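Long-range contacts in 5' nucleotidase family protein (Staphylococcus aureus subsp. aureus, PDB 4Q7F), which belongs to the 5'-nucleotidase family, and binds manganese and magnesium ions in a calcineurin-like domain joined to a 5'-nucleotidase C-terminal domain: residues 359-364 / 472-477; 389-394 / 496-501; 405-410 / 433-438. All coordinates share one frame; numbering follows the deposited sequence.

Contact 1 of 3, residues 359-364 / 472-477. With 3D1 ((2R,3S,5R)-5-(6-amino-9H-purin-9-yl)-tetrahydro-2-(hydroxymethyl)furan-3-ol), chain D.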
loop_
_atom_site.group_PDB
_atom_site.type_symbol
_atom_site.label_atom_id
_atom_site.label_comp_id
_atom_site.label_asym_id
_atom_site.label_seq_id
_atom_site.Cartn_x
_atom_site.Cartn_y
_atom_site.Cartn_z
ATOM N N VAL A 359 16.792 -21.263 -4.016
ATOM C CA VAL A 359 16.484 -20.427 -2.892
ATOM C C VAL A 359 15.116 -19.769 -3.109
ATOM O O VAL A 359 14.668 -19.594 -4.252
ATOM C CB VAL A 359 17.570 -19.339 -2.737
ATOM C CG1 VAL A 359 17.261 -18.385 -1.594
ATOM C CG2 VAL A 359 18.944 -19.996 -2.537
ATOM N N ALA A 360 14.442 -19.500 -2.009
ATOM C CA ALA A 360 13.162 -18.785 -2.035
ATOM C C ALA A 360 13.163 -17.774 -0.898
ATOM O O ALA A 360 14.021 -17.830 -0.008
ATOM C CB ALA A 360 12.001 -19.740 -1.907
ATOM N N CYS A 361 12.234 -16.826 -0.941
ATOM C CA CYS A 361 12.105 -15.871 0.128
ATOM C C CYS A 361 10.712 -15.281 0.134
ATOM O O CYS A 361 10.015 -15.324 -0.881
ATOM C CB CYS A 361 13.123 -14.758 0.021
ATOM S SG CYS A 361 12.863 -13.637 -1.373
ATOM N N THR A 362 10.314 -14.823 1.317
ATOM C CA THR A 362 9.044 -14.100 1.518
ATOM C C THR A 362 9.140 -13.199 2.728
ATOM O O THR A 362 9.901 -13.459 3.669
ATOM C CB THR A 362 7.840 -15.024 1.668
ATOM O OG1 THR A 362 6.629 -14.239 1.680
ATOM C CG2 THR A 362 7.952 -15.865 2.922
ATOM N N ALA A 363 8.385 -12.110 2.683
ATOM C CA ALA A 363 8.310 -11.204 3.804
ATOM C C ALA A 363 7.258 -11.781 4.733
ATOM O O ALA A 363 6.499 -12.673 4.334
ATOM C CB ALA A 363 7.905 -9.813 3.340
ATOM N N LEU A 364 7.281 -11.359 5.994
ATOM C CA LEU A 364 6.211 -11.699 6.921
ATOM C C LEU A 364 5.343 -10.426 6.922
ATOM O O LEU A 364 5.768 -9.356 7.399
ATOM C CB LEU A 364 6.728 -11.992 8.320
ATOM C CG LEU A 364 5.626 -12.364 9.319
ATOM C CD1 LEU A 364 5.007 -13.707 8.961
ATOM C CD2 LEU A 364 6.194 -12.386 10.721
ATOM N N ILE A 472 16.491 -18.122 -7.553
ATOM C CA ILE A 472 15.740 -17.710 -6.403
ATOM C C ILE A 472 14.304 -17.387 -6.788
ATOM O O ILE A 472 14.044 -16.752 -7.803
ATOM C CB ILE A 472 16.430 -16.527 -5.662
ATOM C CG1 ILE A 472 15.695 -16.179 -4.374
ATOM C CG2 ILE A 472 16.547 -15.297 -6.558
ATOM C CD1 ILE A 472 16.445 -15.187 -3.498
ATOM N N CYS A 473 13.388 -17.913 -6.001
ATOM C CA CYS A 473 11.956 -17.614 -6.168
ATOM C C CYS A 473 11.634 -16.390 -5.323
ATOM O O CYS A 473 11.811 -16.401 -4.080
ATOM C CB CYS A 473 11.110 -18.791 -5.698
ATOM S SG CYS A 473 9.361 -18.570 -6.010
ATOM N N VAL A 474 11.189 -15.319 -5.983
ATOM C CA VAL A 474 10.789 -14.106 -5.301
ATOM C C VAL A 474 9.397 -13.726 -5.793
ATOM O O VAL A 474 8.912 -14.254 -6.809
ATOM C CB VAL A 474 11.771 -12.949 -5.542
ATOM C CG1 VAL A 474 13.193 -13.410 -5.234
ATOM C CG2 VAL A 474 11.682 -12.431 -6.975
ATOM N N ASN A 475 8.719 -12.836 -5.071
ATOM C CA ASN A 475 7.391 -12.384 -5.570
ATOM C C ASN A 475 7.549 -11.308 -6.655
ATOM O O ASN A 475 8.648 -10.760 -6.824
ATOM C CB ASN A 475 6.482 -11.961 -4.436
ATOM C CG ASN A 475 6.967 -10.722 -3.695
ATOM O OD1 ASN A 475 7.390 -9.742 -4.286
ATOM N ND2 ASN A 475 6.804 -10.738 -2.403
ATOM N N ASN A 476 6.479 -10.993 -7.380
ATOM C CA ASN A 476 6.596 -10.036 -8.487
ATOM C C ASN A 476 6.996 -8.636 -8.040
ATOM O O ASN A 476 7.648 -7.896 -8.799
ATOM C CB ASN A 476 5.325 -9.960 -9.311
ATOM C CG ASN A 476 4.189 -9.341 -8.563
ATOM O OD1 ASN A 476 3.641 -9.940 -7.643
ATOM N ND2 ASN A 476 3.809 -8.146 -8.963
ATOM N N TYR A 477 6.624 -8.294 -6.810
ATOM C CA TYR A 477 6.957 -6.988 -6.217
ATOM C C TYR A 477 8.465 -6.909 -6.121
ATOM O O TYR A 477 9.084 -5.961 -6.603
ATOM C CB TYR A 477 6.319 -6.878 -4.818
ATOM C CG TYR A 477 6.485 -5.570 -4.095
ATOM C CD1 TYR A 477 5.633 -4.501 -4.364
ATOM C CD2 TYR A 477 7.441 -5.421 -3.100
ATOM C CE1 TYR A 477 5.757 -3.303 -3.698
ATOM C CE2 TYR A 477 7.576 -4.224 -2.407
ATOM C CZ TYR A 477 6.721 -3.170 -2.713
ATOM O OH TYR A 477 6.818 -1.987 -2.037
HETATM O "O5'" 3D1 D . 5.638 1.776 -1.153
HETATM C "C5'" 3D1 D . 5.311 0.400 -1.325
HETATM C "C4'" 3D1 D . 3.824 0.232 -1.589
HETATM O "O4'" 3D1 D . 3.638 -1.111 -2.011
HETATM C "C1'" 3D1 D . 2.914 -1.876 -1.043
HETATM N N9 3D1 D . 3.547 -3.217 -0.907
HETATM C C4 3D1 D . 3.244 -4.217 -1.722
HETATM N N3 3D1 D . 2.402 -4.342 -2.773
HETATM C C2 3D1 D . 2.300 -5.512 -3.430
HETATM N N1 3D1 D . 3.028 -6.611 -3.096
HETATM C C6 3D1 D . 3.907 -6.617 -2.067
HETATM N N6 3D1 D . 4.618 -7.739 -1.769
HETATM C C5 3D1 D . 4.075 -5.360 -1.307
HETATM N N7 3D1 D . 4.805 -4.938 -0.254
HETATM C C8 3D1 D . 4.491 -3.637 -0.023
HETATM C "C2'" 3D1 D . 2.841 -1.026 0.217
HETATM C "C3'" 3D1 D . 2.916 0.370 -0.373
HETATM O "O3'" 3D1 D . 1.590 0.761 -0.789
HETATM O O HOH W 1 9.836 -12.418 -2.390
HETATM O O HOH W 2 5.964 -13.213 -0.987
#

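Contact 2 of 3, residues 389-394 / 496-501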
loop_
_atom_site.group_PDB
_atom_site.type_symbol
_atom_site.label_atom_id
_atom_site.label_comp_id
_atom_site.label_asym_id
_atom_site.label_seq_id
_atom_site.Cartn_x
_atom_site.Cartn_y
_atom_site.Cartn_z
ATOM N N THR A 389 2.330 -12.565 -7.740
ATOM C CA THR A 389 2.631 -13.810 -8.418
ATOM C C THR A 389 4.122 -13.974 -8.125
ATOM O O THR A 389 4.702 -13.166 -7.381
ATOM C CB THR A 389 2.338 -13.753 -9.908
ATOM O OG1 THR A 389 3.040 -12.645 -10.458
ATOM C CG2 THR A 389 0.825 -13.565 -10.164
ATOM N N PHE A 390 4.751 -14.989 -8.698
ATOM C CA PHE A 390 6.171 -15.235 -8.402
ATOM C C PHE A 390 7.065 -15.393 -9.616
ATOM O O PHE A 390 6.628 -15.701 -10.721
ATOM C CB PHE A 390 6.260 -16.439 -7.476
ATOM C CG PHE A 390 5.432 -16.278 -6.244
ATOM C CD1 PHE A 390 4.080 -16.619 -6.253
ATOM C CD2 PHE A 390 5.966 -15.676 -5.103
ATOM C CE1 PHE A 390 3.298 -16.420 -5.124
ATOM C CE2 PHE A 390 5.186 -15.468 -3.974
ATOM C CZ PHE A 390 3.862 -15.847 -3.983
ATOM N N LYS A 391 8.358 -15.184 -9.395
ATOM C CA LYS A 391 9.307 -15.316 -10.445
ATOM C C LYS A 391 10.570 -15.975 -9.933
ATOM O O LYS A 391 11.035 -15.675 -8.813
ATOM C CB LYS A 391 9.619 -13.961 -11.074
ATOM C CG LYS A 391 8.540 -13.477 -12.046
ATOM C CD LYS A 391 8.946 -12.186 -12.723
ATOM C CE LYS A 391 8.048 -11.874 -13.907
ATOM N NZ LYS A 391 6.606 -11.773 -13.507
ATOM N N VAL A 392 11.087 -16.909 -10.721
ATOM C CA VAL A 392 12.380 -17.530 -10.398
ATOM C C VAL A 392 13.399 -16.760 -11.202
ATOM O O VAL A 392 13.260 -16.612 -12.400
ATOM C CB VAL A 392 12.447 -19.021 -10.699
ATOM C CG1 VAL A 392 13.824 -19.557 -10.303
ATOM C CG2 VAL A 392 11.382 -19.747 -9.918
ATOM N N LEU A 393 14.391 -16.227 -10.506
ATOM C CA LEU A 393 15.420 -15.412 -11.114
ATOM C C LEU A 393 16.775 -16.043 -10.985
ATOM O O LEU A 393 17.059 -16.649 -9.986
ATOM C CB LEU A 393 15.476 -14.065 -10.383
ATOM C CG LEU A 393 14.165 -13.282 -10.400
ATOM C CD1 LEU A 393 14.397 -11.930 -9.711
ATOM C CD2 LEU A 393 13.680 -13.112 -11.815
ATOM N N ALA A 394 17.609 -15.841 -11.999
ATOM C CA ALA A 394 18.973 -16.337 -12.013
ATOM C C ALA A 394 19.852 -15.210 -11.518
ATOM O O ALA A 394 19.880 -14.117 -12.124
ATOM C CB ALA A 394 19.356 -16.742 -13.421
ATOM N N ASP A 496 8.205 -17.980 -14.674
ATOM C CA ASP A 496 7.196 -16.983 -14.402
ATOM C C ASP A 496 6.017 -17.770 -13.837
ATOM O O ASP A 496 5.306 -18.460 -14.582
ATOM C CB ASP A 496 6.846 -16.270 -15.717
ATOM C CG ASP A 496 5.771 -15.204 -15.555
ATOM O OD1 ASP A 496 5.171 -15.092 -14.478
ATOM O OD2 ASP A 496 5.502 -14.477 -16.530
ATOM N N ILE A 497 5.839 -17.701 -12.512
ATOM C CA ILE A 497 4.799 -18.461 -11.837
ATOM C C ILE A 497 3.555 -17.593 -11.628
ATOM O O ILE A 497 3.484 -16.791 -10.689
ATOM C CB ILE A 497 5.309 -19.037 -10.505
ATOM C CG1 ILE A 497 6.549 -19.909 -10.757
ATOM C CG2 ILE A 497 4.223 -19.865 -9.828
ATOM C CD1 ILE A 497 7.254 -20.343 -9.500
ATOM N N GLN A 498 2.584 -17.782 -12.506
ATOM C CA GLN A 498 1.343 -17.008 -12.501
ATOM C C GLN A 498 0.276 -17.569 -11.569
ATOM O O GLN A 498 -0.872 -17.767 -11.947
ATOM C CB GLN A 498 0.795 -16.866 -13.929
ATOM C CG GLN A 498 1.652 -15.955 -14.802
ATOM C CD GLN A 498 1.595 -14.501 -14.347
ATOM O OE1 GLN A 498 0.527 -13.982 -14.066
ATOM N NE2 GLN A 498 2.743 -13.843 -14.293
ATOM N N VAL A 499 0.679 -17.819 -10.338
ATOM C CA VAL A 499 -0.233 -18.250 -9.308
ATOM C C VAL A 499 0.004 -17.226 -8.206
ATOM O O VAL A 499 1.141 -17.010 -7.794
ATOM C CB VAL A 499 0.048 -19.676 -8.799
ATOM C CG1 VAL A 499 -0.869 -19.999 -7.623
ATOM C CG2 VAL A 499 -0.132 -20.691 -9.923
ATOM N N GLU A 500 -1.070 -16.578 -7.763
ATOM C CA GLU A 500 -0.968 -15.565 -6.708
ATOM C C GLU A 500 -0.734 -16.226 -5.354
ATOM O O GLU A 500 -1.017 -17.418 -5.175
ATOM C CB GLU A 500 -2.182 -14.604 -6.740
ATOM C CG GLU A 500 -2.065 -13.636 -7.916
ATOM C CD GLU A 500 -3.254 -12.719 -8.100
ATOM O OE1 GLU A 500 -4.060 -12.617 -7.182
ATOM O OE2 GLU A 500 -3.365 -12.101 -9.178
ATOM N N GLY A 501 -0.169 -15.465 -4.432
ATOM C CA GLY A 501 0.230 -15.981 -3.133
ATOM C C GLY A 501 -0.808 -16.743 -2.346
ATOM O O GLY A 501 -0.546 -17.830 -1.869
HETATM O O HOH W 3 5.280 -13.769 -12.001
#

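Contact 3 of 3, residues 405-410 / 433-438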
loop_
_atom_site.group_PDB
_atom_site.type_symbol
_atom_site.label_atom_id
_atom_site.label_comp_id
_atom_site.label_asym_id
_atom_site.label_seq_id
_atom_site.Cartn_x
_atom_site.Cartn_y
_atom_site.Cartn_z
ATOM N N GLU A 405 21.782 -8.989 2.442
ATOM C CA GLU A 405 22.294 -7.821 3.164
ATOM C C GLU A 405 21.196 -6.722 3.223
ATOM O O GLU A 405 21.095 -5.975 4.196
ATOM C CB GLU A 405 23.551 -7.284 2.492
ATOM C CG GLU A 405 24.785 -8.185 2.596
ATOM C CD GLU A 405 25.428 -8.205 3.973
ATOM O OE1 GLU A 405 24.881 -7.581 4.888
ATOM O OE2 GLU A 405 26.512 -8.863 4.171
ATOM N N ARG A 406 20.369 -6.641 2.193
ATOM C CA ARG A 406 19.296 -5.623 2.175
ATOM C C ARG A 406 18.316 -5.955 3.307
ATOM O O ARG A 406 18.023 -5.095 4.132
ATOM C CB ARG A 406 18.615 -5.544 0.835
ATOM C CG ARG A 406 17.288 -4.752 0.823
ATOM C CD ARG A 406 17.377 -3.346 1.402
ATOM N NE ARG A 406 16.051 -2.707 1.403
ATOM C CZ ARG A 406 15.703 -1.673 2.164
ATOM N NH1 ARG A 406 16.581 -1.116 3.012
ATOM N NH2 ARG A 406 14.467 -1.191 2.082
ATOM N N SER A 407 17.863 -7.208 3.367
ATOM C CA SER A 407 16.991 -7.664 4.435
ATOM C C SER A 407 17.639 -7.431 5.800
ATOM O O SER A 407 16.963 -6.994 6.692
ATOM C CB SER A 407 16.649 -9.153 4.281
ATOM O OG SER A 407 16.052 -9.408 3.020
ATOM N N ALA A 408 18.939 -7.756 5.964
ATOM C CA ALA A 408 19.654 -7.579 7.234
ATOM C C ALA A 408 19.681 -6.125 7.745
ATOM O O ALA A 408 19.943 -5.885 8.942
ATOM C CB ALA A 408 21.101 -8.171 7.152
ATOM N N GLU A 409 19.423 -5.168 6.857
ATOM C CA GLU A 409 19.329 -3.741 7.216
ATOM C C GLU A 409 18.121 -3.473 8.115
ATOM O O GLU A 409 18.036 -2.431 8.754
ATOM C CB GLU A 409 19.198 -2.859 5.974
ATOM C CG GLU A 409 20.421 -2.859 5.081
ATOM C CD GLU A 409 20.211 -2.062 3.817
ATOM O OE1 GLU A 409 19.212 -1.275 3.748
ATOM O OE2 GLU A 409 21.019 -2.227 2.882
ATOM N N TYR A 410 17.184 -4.419 8.122
ATOM C CA TYR A 410 15.984 -4.365 8.955
ATOM C C TYR A 410 16.309 -4.321 10.435
ATOM O O TYR A 410 15.530 -3.830 11.207
ATOM C CB TYR A 410 15.140 -5.622 8.699
ATOM C CG TYR A 410 13.900 -5.736 9.529
ATOM C CD1 TYR A 410 12.801 -4.921 9.276
ATOM C CD2 TYR A 410 13.791 -6.680 10.538
ATOM C CE1 TYR A 410 11.644 -5.035 10.007
ATOM C CE2 TYR A 410 12.634 -6.787 11.281
ATOM C CZ TYR A 410 11.570 -5.959 11.012
ATOM O OH TYR A 410 10.425 -6.084 11.749
ATOM N N ASN A 433 9.355 -5.193 4.115
ATOM C CA ASN A 433 10.580 -5.089 3.342
ATOM C C ASN A 433 11.691 -5.952 3.910
ATOM O O ASN A 433 12.816 -5.823 3.485
ATOM C CB ASN A 433 11.040 -3.641 3.169
ATOM C CG ASN A 433 10.228 -2.898 2.130
ATOM O OD1 ASN A 433 9.508 -3.504 1.330
ATOM N ND2 ASN A 433 10.336 -1.581 2.131
ATOM N N TYR A 434 11.364 -6.796 4.891
ATOM C CA TYR A 434 12.300 -7.764 5.437
ATOM C C TYR A 434 11.948 -9.144 4.911
ATOM O O TYR A 434 10.821 -9.594 5.060
ATOM C CB TYR A 434 12.245 -7.799 6.962
ATOM C CG TYR A 434 13.111 -8.914 7.555
ATOM C CD1 TYR A 434 14.487 -8.859 7.489
ATOM C CD2 TYR A 434 12.530 -9.996 8.203
ATOM C CE1 TYR A 434 15.260 -9.868 8.020
ATOM C CE2 TYR A 434 13.291 -10.999 8.760
ATOM C CZ TYR A 434 14.655 -10.939 8.662
ATOM O OH TYR A 434 15.390 -11.942 9.257
ATOM N N ASP A 435 12.920 -9.850 4.359
ATOM C CA ASP A 435 12.639 -11.188 3.815
ATOM C C ASP A 435 13.331 -12.246 4.597
ATOM O O ASP A 435 14.463 -12.044 5.112
ATOM C CB ASP A 435 13.048 -11.308 2.338
ATOM C CG ASP A 435 12.109 -10.581 1.386
ATOM O OD1 ASP A 435 10.922 -10.410 1.712
ATOM O OD2 ASP A 435 12.548 -10.227 0.257
ATOM N N ILE A 436 12.626 -13.373 4.702
ATOM C CA ILE A 436 13.155 -14.582 5.301
ATOM C C ILE A 436 13.427 -15.538 4.141
ATOM O O ILE A 436 12.554 -15.784 3.306
ATOM C CB ILE A 436 12.182 -15.247 6.302
ATOM C CG1 ILE A 436 11.856 -14.317 7.477
ATOM C CG2 ILE A 436 12.771 -16.551 6.810
ATOM C CD1 ILE A 436 10.712 -13.355 7.242
ATOM N N TYR A 437 14.639 -16.093 4.094
ATOM C CA TYR A 437 15.046 -16.948 2.987
ATOM C C TYR A 437 15.063 -18.428 3.315
ATOM O O TYR A 437 15.354 -18.835 4.432
ATOM C CB TYR A 437 16.458 -16.547 2.504
ATOM C CG TYR A 437 16.550 -15.112 2.037
ATOM C CD1 TYR A 437 16.639 -14.067 2.948
ATOM C CD2 TYR A 437 16.603 -14.806 0.672
ATOM C CE1 TYR A 437 16.728 -12.748 2.526
ATOM C CE2 TYR A 437 16.674 -13.493 0.241
ATOM C CZ TYR A 437 16.735 -12.476 1.169
ATOM O OH TYR A 437 16.833 -11.205 0.733
ATOM N N GLY A 438 14.756 -19.223 2.308
ATOM C CA GLY A 438 14.781 -20.682 2.416
ATOM C C GLY A 438 15.703 -21.290 1.372
ATOM O O GLY A 438 15.847 -20.774 0.239
#

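Contact 1 of 3, residues 359-364 / 472-477
Val359 pairs with Ile472 and Ala360 with Cys473 where two parallel strands lie side by side, their axes 21° apart. The backbone bonds show the alternating pattern of parallel strands, with Cys473 using both its polar atoms. Its N gives a bond of 2.7 Å to Val359 O, while its O receives Cys361 N at 3.2 Å in a more bent bond. Two CA-H...O contacts support the ladder, one of them from Ile472 CA to Val359 O at 3.1 Å.

Past the Ala360-Cys473 pair the strands diverge and waters take over. One accepts from Asn475 N and donates to Cys361 O; a second joins Thr362 OG1 to Asn475 ND2. Asn475 suits the strand-to-helix junction because its OD1 caps Arg478 N.

The apolar contacts divide between the two faces of the sheet. On one, Val359 CG1 meets Ile472 CD1 at 3.8 Å, the two branched chains crossing obliquely. On this face too, Cys361 SG, set between its own N and carbonyl carbon (chi1 69°), reaches Val474 CG1 at 3.9 Å. On the other face only slim groups meet, Ala360 CB and Cys473 CB at 4.0 Å.

At the C-terminal end the Tyr477 ring lies under the purine of 3D1, whose C5 sits 3.4 Å above the ring centre; the ring also meets that of Trp170. Strand 435-438 flanks 359-363, and strand 390-396 flanks 469-475. Helix 342-355 packs on the Ala360 and Cys473 face, where small side chains are consistent with close packing.

Contact 2 of 3, residues 389-394 / 496-501
Phe390 and Ile497 form an antiparallel hydrogen-bonded pair at the edge of the C-terminal domain's mixed sheet, 493-497 being one of its outer strands within the chain. Phe390 N gives a nearly straight bond to Ile497 O at 3.0 Å, and Ile497 N returns one to Phe390 O at 2.8 Å. The strand then ends in an inverse gamma turn centred on Gln498, where Val499 N weakly bonds Ile497 O.

Phe390 and Ile497 put apolar groups on the face covered by helix 342-355, whereas Lys391 and Asp496 on the other face place charged ends beside a water. The turn brings Val499 O to the edge of the Phe390 ring, 3.3 Å from CD1. Thr389 CG2 packs on Glu500 CG at 3.7 Å.

Lys391 NZ and Asp496 OD1 form only a long salt bridge of 3.7 Å. The water accepts from Lys391 NZ and Thr389 OG1 and donates to Asp496 OD1 and Phe390 O. Thr389 OG1 also bonds Gln172 NE2. Gln498 NE2 reaches the syn side of Asp496 OD1 at 2.7 Å.

OD1 is thus probably held more by amide and water than by ion pairing, while buried Val499 O has weak C-H contacts, from the ring edge and Thr389 CA (3.6 Å), in place of a hydrogen bond.

Contact 3 of 3, residues 405-410 / 433-438
Ser407 faces Tyr434 where helix 397-408 approaches segment 433-438, with CA atoms 4.8 Å apart. No backbone-to-backbone bond joins the two segments. Tyr410 N bonds Ser407 O at 3.0 Å, an i+3 to i bond, and that oxygen also sits at the edge of the Tyr434 ring, 3.2 Å from CD1.

The two tyrosines carry the apolar part. Tyr410 and Tyr434 form an offset stack, with centroids 4.8 Å apart and planes at 24°, although the side chains cross at about a right angle. Tyr434 CB contributes a CH-pi contact over the face of the Tyr410 ring, and Tyr410 CB meets Tyr434 CD1 at 3.5 Å. Tyrosine suits both places, since the flat rings are buried while each hydroxyl finds a bond: Tyr410 OH with His431 ND1, Tyr434 OH with Arg337 O.

Ser407 is small enough to sit against the strand. Its OG, anti to the carbonyl carbon (chi1 -57°), is hydrogen-bonded to Tyr437 OH at 3.0 Å, and either hydroxyl could be the donor; it also takes a weak bond from Asp435 N at 3.4 Å. Tyr485 OH is a further partner of this buried hydroxyl. The preceding residue, Arg406, is tied within its own segment by a salt bridge from NH1 to Glu409 OE1 at 2.7 Å, while NH2 holds Gly483 O.

Helix 397-408 thus packs on strand 435-438, one of the two outer strands of the sheet within this chain, Tyr437 touching Ala403 and Ile404. Strand 359-363 pairs with that strand, and Phe523 of strand 522-526 lies against Tyr434.

From the N terminus, strand 359-363 opens contact 1, strand 390-396 opens contact 2, and helix 397-408 follows directly to open contact 3. The shortest loop closes first: contact 3 brings 433-438 back after 22 residues. Segment 472-477 then closes contact 1, and 496-501 closes contact 2, so these two cross in sequence while both enclose contact 3. In space the strands run 435-438, 359-363, 469-475, 390-396, 493-497, which puts contact 1 at the middle of one sheet. Backbone bonds Leu393 N to Ile472 O and Gly438 N to Ala360 O link it to its neighbours, whereas contacts 2 and 3 do not touch.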